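Local coordinates for protein GDP-mannose-dependent alpha-(1-6)-phosphatidylinositol monomannoside mannosyltransferase (Corynebacterium glutamicum, PDB 3OKP) that is a mannosyltransferase of the GT-B fold, modelled here with guanosine-5'-diphosphate-alpha-D-mannose bound, at residues K218-P221 / Q222-A225; D343-I346 / R347-A350; S186-R189 / K190-F194. One frame throughout, in Å; residues are numbered along the deposited sequence.

Interaction 1 of 3, residues K218-P221 / Q222-A225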
ATOM      1  N   LYS A 218     -21.903   3.150  12.389  1.00  9.92           N
ATOM      2  CA  LYS A 218     -23.316   3.403  12.101  1.00 10.53           C
ATOM      3  C   LYS A 218     -24.078   2.130  11.723  1.00 10.17           C
ATOM      4  O   LYS A 218     -25.296   2.055  11.894  1.00 10.57           O
ATOM      5  CB  LYS A 218     -23.466   4.476  11.018  1.00 10.77           C
ATOM      6  CG  LYS A 218     -23.118   5.883  11.502  1.00 11.91           C
ATOM      7  CD  LYS A 218     -23.226   6.915  10.393  1.00 12.20           C
ATOM      8  CE  LYS A 218     -22.697   8.269  10.848  1.00 14.41           C
ATOM      9  NZ  LYS A 218     -22.964   9.334   9.834  1.00 15.89           N
ATOM     10  N   ALA A 219     -23.353   1.135  11.219  1.00  9.53           N
ATOM     11  CA  ALA A 219     -23.940  -0.160  10.874  1.00  9.25           C
ATOM     12  C   ALA A 219     -24.065  -1.098  12.082  1.00  9.06           C
ATOM     13  O   ALA A 219     -24.823  -2.073  12.038  1.00  8.88           O
ATOM     14  CB  ALA A 219     -23.140  -0.828   9.757  1.00  8.82           C
ATOM     15  N   MET A 220     -23.335  -0.797  13.159  1.00  8.82           N
ATOM     16  CA  MET A 220     -23.294  -1.687  14.328  1.00  8.79           C
ATOM     17  C   MET A 220     -24.634  -1.983  15.043  1.00  9.11           C
ATOM     18  O   MET A 220     -24.873  -3.133  15.402  1.00  9.01           O
ATOM     19  CB  MET A 220     -22.200  -1.286  15.329  1.00  8.76           C
ATOM     20  CG  MET A 220     -20.780  -1.685  14.904  1.00  8.56           C
ATOM     21  SD  MET A 220     -20.534  -3.439  14.509  1.00  8.58           S
ATOM     22  CE  MET A 220     -20.535  -4.170  16.144  1.00  8.25           C
ATOM     23  N   PRO A 221     -25.499  -0.960  15.264  1.00  9.44           N
ATOM     24  CA  PRO A 221     -26.756  -1.254  15.972  1.00  9.78           C
ATOM     25  C   PRO A 221     -27.528  -2.461  15.421  1.00  9.79           C
ATOM     26  O   PRO A 221     -27.996  -3.292  16.203  1.00  9.84           O
ATOM     27  CB  PRO A 221     -27.564   0.038  15.811  1.00 10.21           C
ATOM     28  CG  PRO A 221     -26.516   1.102  15.734  1.00 10.47           C
ATOM     29  CD  PRO A 221     -25.397   0.475  14.930  1.00  9.69           C
ATOM     30  N   GLN A 222     -27.646  -2.568  14.098  1.00  9.65           N
ATOM     31  CA  GLN A 222     -28.320  -3.726  13.495  1.00  9.79           C
ATOM     32  C   GLN A 222     -27.532  -5.019  13.689  1.00  9.00           C
ATOM     33  O   GLN A 222     -28.120  -6.067  13.967  1.00  9.03           O
ATOM     34  CB  GLN A 222     -28.618  -3.493  12.012  1.00 10.05           C
ATOM     35  CG  GLN A 222     -29.855  -2.642  11.763  1.00 11.95           C
ATOM     36  CD  GLN A 222     -30.095  -2.395  10.289  1.00 14.38           C
ATOM     37  OE1 GLN A 222     -29.798  -1.315   9.774  1.00 15.77           O
ATOM     38  NE2 GLN A 222     -30.619  -3.399   9.596  1.00 14.93           N
ATOM     39  N   VAL A 223     -26.208  -4.937  13.551  1.00  8.21           N
ATOM     40  CA  VAL A 223     -25.328  -6.090  13.780  1.00  7.81           C
ATOM     41  C   VAL A 223     -25.487  -6.605  15.212  1.00  7.81           C
ATOM     42  O   VAL A 223     -25.695  -7.802  15.430  1.00  7.73           O
ATOM     43  CB  VAL A 223     -23.838  -5.761  13.477  1.00  7.45           C
ATOM     44  CG1 VAL A 223     -22.938  -6.960  13.778  1.00  7.37           C
ATOM     45  CG2 VAL A 223     -23.661  -5.322  12.021  1.00  7.15           C
ATOM     46  N   ILE A 224     -25.412  -5.688  16.176  1.00  7.93           N
ATOM     47  CA  ILE A 224     -25.536  -6.011  17.601  1.00  8.22           C
ATOM     48  C   ILE A 224     -26.894  -6.630  17.928  1.00  8.45           C
ATOM     49  O   ILE A 224     -26.973  -7.568  18.719  1.00  8.46           O
ATOM     50  CB  ILE A 224     -25.283  -4.760  18.494  1.00  8.38           C
ATOM     51  CG1 ILE A 224     -23.846  -4.264  18.314  1.00  8.50           C
ATOM     52  CG2 ILE A 224     -25.558  -5.068  19.971  1.00  8.59           C
ATOM     53  CD1 ILE A 224     -23.640  -2.816  18.694  1.00  9.48           C
ATOM     54  N   ALA A 225     -27.958  -6.107  17.321  1.00  8.70           N
ATOM     55  CA  ALA A 225     -29.301  -6.643  17.551  1.00  9.15           C
ATOM     56  C   ALA A 225     -29.376  -8.124  17.167  1.00  9.17           C
ATOM     57  O   ALA A 225     -29.944  -8.933  17.902  1.00  9.20           O
ATOM     58  CB  ALA A 225     -30.348  -5.827  16.796  1.00  9.44           C
TER
HETATM   59  O   HOH W   1     -27.296  -0.230  12.098  1.00 15.43           O
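M220 meets V223 and I224, one turn on, along helix 213-226, the crossover helix of the beta-alpha-beta unit that runs from strand 200-204 to strand 231-235 in a Rossmann-like half of the GT-B fold. The methionine begins by heading away from the following turn, and its tip comes back because the chain bends twice, at chi2 (-54°) and again at chi3 (-75°). The sulfur is thereby brought to the flank of the valine, with SD 4.2 Å from V223 CB. One bond further on, the methionine and isoleucine side chains cross at about a right angle, M220 CE lying 4.0 Å from I224 CG1.

I224 carries its CG1 branch beside its own backbone N, which brings it close to the carbonyl oxygen that this N bonds. I224 CG1 is 3.3 Å from M220 O, while I224 N donates to M220 O at 2.7 Å, approaching almost exactly in line with the carbonyl bond (C=O...N 179°). V223 uses its branches in a related way: CG2, beside the backbone N, reaches back to 3.5 Å from A219 O. A219 and V223 touch helix 331-342, A219 on L334 and V223 on S335 and L338. P221 and I224 instead lean on the loop residue V251.

The proline ring leaves P221 N without a hydrogen to give, and the helix kinks here. P221 still accepts from A225 N through its carbonyl, so the next turn closes normally. A water bridges the backbone here: it accepts from Q222 N at 3.1 Å and donates to K218 O at 3.0 Å, with a further weak bond to A219 O.

Interaction 2 of 3, residues D343-I346 / R347-A350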
ATOM      1  N   ASP A 343     -23.100 -15.113  10.307  1.00 10.42           N
ATOM      2  CA  ASP A 343     -24.031 -16.238  10.470  1.00 11.01           C
ATOM      3  C   ASP A 343     -23.684 -17.459   9.603  1.00 11.35           C
ATOM      4  O   ASP A 343     -24.335 -18.503   9.715  1.00 11.79           O
ATOM      5  CB  ASP A 343     -25.475 -15.789  10.188  1.00 11.04           C
ATOM      6  CG  ASP A 343     -26.061 -14.919  11.300  1.00 11.13           C
ATOM      7  OD1 ASP A 343     -25.398 -14.715  12.340  1.00  9.93           O
ATOM      8  OD2 ASP A 343     -27.204 -14.438  11.130  1.00 11.18           O
ATOM      9  N   ASP A 344     -22.664 -17.330   8.751  1.00 11.40           N
ATOM     10  CA  ASP A 344     -22.259 -18.404   7.832  1.00 11.75           C
ATOM     11  C   ASP A 344     -20.754 -18.686   7.947  1.00 12.02           C
ATOM     12  O   ASP A 344     -19.960 -18.161   7.161  1.00 11.57           O
ATOM     13  CB  ASP A 344     -22.636 -18.036   6.388  1.00 11.49           C
ATOM     14  CG  ASP A 344     -22.616 -19.235   5.429  1.00 11.66           C
ATOM     15  OD1 ASP A 344     -22.029 -20.297   5.745  1.00 10.30           O
ATOM     16  OD2 ASP A 344     -23.191 -19.095   4.330  1.00 10.52           O
ATOM     17  N   PRO A 345     -20.359 -19.522   8.932  1.00 12.67           N
ATOM     18  CA  PRO A 345     -18.943 -19.838   9.150  1.00 12.89           C
ATOM     19  C   PRO A 345     -18.311 -20.650   8.015  1.00 13.44           C
ATOM     20  O   PRO A 345     -17.086 -20.631   7.858  1.00 13.56           O
ATOM     21  CB  PRO A 345     -18.956 -20.647  10.452  1.00 13.09           C
ATOM     22  CG  PRO A 345     -20.321 -21.231  10.522  1.00 13.58           C
ATOM     23  CD  PRO A 345     -21.232 -20.207   9.906  1.00 13.19           C
ATOM     24  N   ILE A 346     -19.133 -21.348   7.235  1.00 14.00           N
ATOM     25  CA  ILE A 346     -18.640 -22.132   6.100  1.00 14.61           C
ATOM     26  C   ILE A 346     -18.233 -21.215   4.950  1.00 14.22           C
ATOM     27  O   ILE A 346     -17.154 -21.373   4.376  1.00 13.95           O
ATOM     28  CB  ILE A 346     -19.673 -23.180   5.633  1.00 15.26           C
ATOM     29  CG1 ILE A 346     -19.832 -24.263   6.702  1.00 16.30           C
ATOM     30  CG2 ILE A 346     -19.266 -23.804   4.286  1.00 16.12           C
ATOM     31  CD1 ILE A 346     -20.725 -25.393   6.284  1.00 18.33           C
ATOM     32  N   ARG A 347     -19.100 -20.257   4.632  1.00 13.96           N
ATOM     33  CA  ARG A 347     -18.806 -19.238   3.634  1.00 13.75           C
ATOM     34  C   ARG A 347     -17.558 -18.444   4.026  1.00 13.12           C
ATOM     35  O   ARG A 347     -16.701 -18.176   3.182  1.00 13.09           O
ATOM     36  CB  ARG A 347     -20.010 -18.310   3.454  1.00 13.84           C
ATOM     37  CG  ARG A 347     -19.877 -17.314   2.317  1.00 14.82           C
ATOM     38  CD  ARG A 347     -21.147 -16.500   2.168  1.00 16.65           C
ATOM     39  NE  ARG A 347     -20.921 -15.283   1.393  1.00 17.99           N
ATOM     40  CZ  ARG A 347     -21.807 -14.300   1.260  1.00 19.05           C
ATOM     41  NH1 ARG A 347     -22.995 -14.377   1.849  1.00 19.37           N
ATOM     42  NH2 ARG A 347     -21.502 -13.234   0.536  1.00 19.38           N
ATOM     43  N   ARG A 348     -17.457 -18.083   5.306  1.00 12.62           N
ATOM     44  CA  ARG A 348     -16.285 -17.368   5.820  1.00 12.12           C
ATOM     45  C   ARG A 348     -14.999 -18.171   5.633  1.00 11.89           C
ATOM     46  O   ARG A 348     -14.001 -17.638   5.146  1.00 11.58           O
ATOM     47  CB  ARG A 348     -16.470 -16.981   7.291  1.00 12.05           C
ATOM     48  CG  ARG A 348     -17.231 -15.685   7.484  1.00 13.14           C
ATOM     49  CD  ARG A 348     -17.146 -15.184   8.917  1.00 15.41           C
ATOM     50  NE  ARG A 348     -18.234 -15.713   9.737  1.00 17.58           N
ATOM     51  CZ  ARG A 348     -18.092 -16.613  10.705  1.00 18.06           C
ATOM     52  NH1 ARG A 348     -16.899 -17.106  11.006  1.00 18.72           N
ATOM     53  NH2 ARG A 348     -19.158 -17.020  11.377  1.00 19.21           N
ATOM     54  N   ALA A 349     -15.035 -19.450   6.007  1.00 11.82           N
ATOM     55  CA  ALA A 349     -13.893 -20.345   5.825  1.00 11.73           C
ATOM     56  C   ALA A 349     -13.472 -20.428   4.354  1.00 11.55           C
ATOM     57  O   ALA A 349     -12.283 -20.377   4.046  1.00 11.42           O
ATOM     58  CB  ALA A 349     -14.202 -21.733   6.375  1.00 12.17           C
ATOM     59  N   ALA A 350     -14.453 -20.536   3.459  1.00 11.46           N
ATOM     60  CA  ALA A 350     -14.201 -20.609   2.016  1.00 11.52           C
ATOM     61  C   ALA A 350     -13.622 -19.310   1.455  1.00 11.16           C
ATOM     62  O   ALA A 350     -12.696 -19.340   0.641  1.00 11.02           O
ATOM     63  CB  ALA A 350     -15.474 -20.996   1.266  1.00 11.75           C
TER
HETATM   64  O   HOH W   2     -24.250 -16.607   3.599  1.00 13.03           O
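D344 brings its carboxylate to R347 by placing CG opposite its backbone N (chi1 -164°), which sets OD1 within bonding distance of R347 N at the start of helix 345-362. R347 adopts the same kind of first torsion (-173°) and stays extended to NE, so that its aliphatic stem passes across the carboxylate, R347 CB lying 3.4 Å from D344 OD2. D344 is the N-cap: R347 N donates to D344 OD1 at 3.1 Å, from above the carboxylate plane. The other oxygen is linked to the arginine's end through a water, which donates a hydrogen bond to D344 OD2 at 2.8 Å and accepts from R347 NH1 at 3.1 Å, in the plane of the guanidinium. The two flat groups are nearly perpendicular and make no direct salt bridge.

R348 follows another course. Bent at chi3 (-90°), it folds back over the start of the helix and lays one guanidinium face on P345, whose CA stands 3.5 Å above that plane. Its N-H groups are held by the end of the preceding helix 331-342, NE by L341 O and NH2 by L342 O. R348 N itself closes the first backbone turn on D344 O at 3.1 Å.

One arginine therefore ties the C-terminal carbonyls of one helix to the first turn of the next, whereas the aspartate serves the amide end. A negative group at a helix N-terminus and a positive one beside a C-terminus would each be expected to interact favourably with the helix dipoles.

Interaction 3 of 3, residues S186-R189 / K190-F194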
ATOM      1  N   SER A 186      -7.100 -18.752  19.221  1.00 10.24           N
ATOM      2  CA  SER A 186      -7.816 -18.900  20.485  1.00 10.27           C
ATOM      3  C   SER A 186      -7.186 -18.046  21.592  1.00 10.18           C
ATOM      4  O   SER A 186      -7.900 -17.378  22.339  1.00 10.13           O
ATOM      5  CB  SER A 186      -7.890 -20.371  20.904  1.00 10.80           C
ATOM      6  OG  SER A 186      -8.817 -20.548  21.962  1.00 11.34           O
ATOM      7  N   ALA A 187      -5.854 -18.054  21.669  1.00 10.25           N
ATOM      8  CA  ALA A 187      -5.119 -17.274  22.671  1.00 10.23           C
ATOM      9  C   ALA A 187      -5.246 -15.764  22.469  1.00  9.83           C
ATOM     10  O   ALA A 187      -5.385 -15.020  23.442  1.00  9.40           O
ATOM     11  CB  ALA A 187      -3.645 -17.693  22.714  1.00 10.95           C
ATOM     12  N   THR A 188      -5.201 -15.318  21.210  1.00  9.50           N
ATOM     13  CA  THR A 188      -5.353 -13.898  20.875  1.00  9.40           C
ATOM     14  C   THR A 188      -6.705 -13.363  21.356  1.00  9.26           C
ATOM     15  O   THR A 188      -6.776 -12.298  21.970  1.00  9.10           O
ATOM     16  CB  THR A 188      -5.173 -13.650  19.350  1.00  9.12           C
ATOM     17  OG1 THR A 188      -3.856 -14.050  18.955  1.00  9.38           O
ATOM     18  CG2 THR A 188      -5.372 -12.180  18.994  1.00  9.12           C
ATOM     19  N   ARG A 189      -7.767 -14.123  21.090  1.00  9.41           N
ATOM     20  CA  ARG A 189      -9.118 -13.749  21.510  1.00  9.60           C
ATOM     21  C   ARG A 189      -9.233 -13.629  23.029  1.00 10.31           C
ATOM     22  O   ARG A 189      -9.828 -12.675  23.536  1.00 10.15           O
ATOM     23  CB  ARG A 189     -10.144 -14.735  20.949  1.00  9.48           C
ATOM     24  CG  ARG A 189     -10.506 -14.454  19.504  1.00  8.71           C
ATOM     25  CD  ARG A 189     -11.014 -15.686  18.773  1.00  8.46           C
ATOM     26  NE  ARG A 189     -11.544 -15.319  17.460  1.00  7.80           N
ATOM     27  CZ  ARG A 189     -12.820 -15.033  17.216  1.00  7.82           C
ATOM     28  NH1 ARG A 189     -13.723 -15.092  18.190  1.00  7.84           N
ATOM     29  NH2 ARG A 189     -13.196 -14.698  15.989  1.00  7.80           N
ATOM     30  N   LYS A 190      -8.640 -14.584  23.747  1.00 11.01           N
ATOM     31  CA  LYS A 190      -8.618 -14.554  25.210  1.00 11.88           C
ATOM     32  C   LYS A 190      -7.830 -13.360  25.754  1.00 12.35           C
ATOM     33  O   LYS A 190      -8.212 -12.774  26.768  1.00 12.48           O
ATOM     34  CB  LYS A 190      -8.073 -15.867  25.777  1.00 12.25           C
ATOM     35  CG  LYS A 190      -9.043 -17.041  25.657  1.00 12.60           C
ATOM     36  CD  LYS A 190      -8.526 -18.270  26.388  1.00 13.24           C
ATOM     37  CE  LYS A 190      -9.445 -19.468  26.177  1.00 13.85           C
ATOM     38  NZ  LYS A 190      -9.423 -19.950  24.767  1.00 13.76           N
ATOM     39  N   LYS A 191      -6.739 -13.006  25.072  1.00 12.77           N
ATOM     40  CA  LYS A 191      -5.955 -11.810  25.397  1.00 13.71           C
ATOM     41  C   LYS A 191      -6.815 -10.545  25.305  1.00 13.53           C
ATOM     42  O   LYS A 191      -6.677  -9.631  26.123  1.00 13.82           O
ATOM     43  CB  LYS A 191      -4.730 -11.703  24.476  1.00 13.67           C
ATOM     44  CG  LYS A 191      -3.792 -10.537  24.795  1.00 14.74           C
ATOM     45  CD  LYS A 191      -2.596 -10.499  23.843  1.00 14.99           C
ATOM     46  CE  LYS A 191      -1.581  -9.442  24.261  1.00 17.29           C
ATOM     47  NZ  LYS A 191      -2.067  -8.055  24.006  1.00 17.95           N
ATOM     48  N   LEU A 192      -7.707 -10.517  24.316  1.00 13.28           N
ATOM     49  CA  LEU A 192      -8.615  -9.390  24.091  1.00 13.18           C
ATOM     50  C   LEU A 192      -9.844  -9.428  25.006  1.00 13.13           C
ATOM     51  O   LEU A 192     -10.662  -8.502  24.998  1.00 13.07           O
ATOM     52  CB  LEU A 192      -9.057  -9.350  22.621  1.00 12.84           C
ATOM     53  CG  LEU A 192      -8.001  -9.035  21.552  1.00 13.23           C
ATOM     54  CD1 LEU A 192      -8.389  -9.638  20.212  1.00 13.57           C
ATOM     55  CD2 LEU A 192      -7.764  -7.537  21.422  1.00 14.20           C
ATOM     56  N   GLY A 193      -9.969 -10.499  25.787  1.00 13.20           N
ATOM     57  CA  GLY A 193     -11.105 -10.680  26.688  1.00 12.97           C
ATOM     58  C   GLY A 193     -12.311 -11.279  25.990  1.00 12.65           C
ATOM     59  O   GLY A 193     -13.447 -11.105  26.438  1.00 12.54           O
ATOM     60  N   PHE A 194     -12.056 -11.982  24.887  1.00 12.28           N
ATOM     61  CA  PHE A 194     -13.102 -12.638  24.102  1.00 12.07           C
ATOM     62  C   PHE A 194     -12.924 -14.157  24.165  1.00 12.27           C
ATOM     63  O   PHE A 194     -12.007 -14.654  24.820  1.00 12.44           O
ATOM     64  CB  PHE A 194     -13.064 -12.180  22.634  1.00 11.81           C
ATOM     65  CG  PHE A 194     -13.110 -10.680  22.438  1.00 11.67           C
ATOM     66  CD1 PHE A 194     -13.878  -9.861  23.265  1.00 11.69           C
ATOM     67  CD2 PHE A 194     -12.412 -10.097  21.385  1.00 12.24           C
ATOM     68  CE1 PHE A 194     -13.920  -8.485  23.067  1.00 11.79           C
ATOM     69  CE2 PHE A 194     -12.448  -8.720  21.177  1.00 12.24           C
ATOM     70  CZ  PHE A 194     -13.204  -7.913  22.020  1.00 11.83           C
TER
HETATM   71  O   HOH W   3     -10.517 -17.855  22.714  1.00 12.17           O
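K190 and S186 are paired near the C-terminal end of helix 182-191, which closes in a Schellman motif in the C-terminal half of the GT-B fold. K190 N bonds to S186 O, and the lysine chain, bent only at its last torsion (chi4 68°), curls back along the serine; a water links K190 NZ to S186 O. S186 OG itself is bonded to D196. K191 N continues the helix by donating to A187 O at 2.9 Å. L192 N does the same to T188 O, while its side chain runs alongside the threonine in the same direction, L192 CD1 being 4.1 Å from T188 CG2. At G193 phi turns positive (84°), which suits a residue without a side chain, and its N reaches K190 O at 3.0 Å. F194 N then closes the wider loop on R189 O at 2.7 Å. The R189 guanidinium is bonded to T195 O, T198 O and A272 O and forms a salt bridge with D274. The F194 ring packs on Q231 and L233 of strand 231-235; over the centre of one ring face, 3.7 Å above the plane, sits L192 O.

All three contacts belong to the C-terminal half of the GT-B fold, built on the six-stranded parallel sheet. Along the chain interaction 3 comes first, at the end of helix 182-191, then interaction 1 within helix 213-226, and last interaction 2 at the start of helix 345-362. Their centres are about 20 to 22 Å apart and their nearest atoms about 7 to 10 Å. D274 pairs with R189 of interaction 3 and, weakly, with R348 of interaction 2, while helix 331-342 touches interaction 1 and its last carbonyls accept from R348. A D343-R227 salt bridge ties interaction 2 to the residue just after helix 213-226, so these local contacts are linked around one sheet.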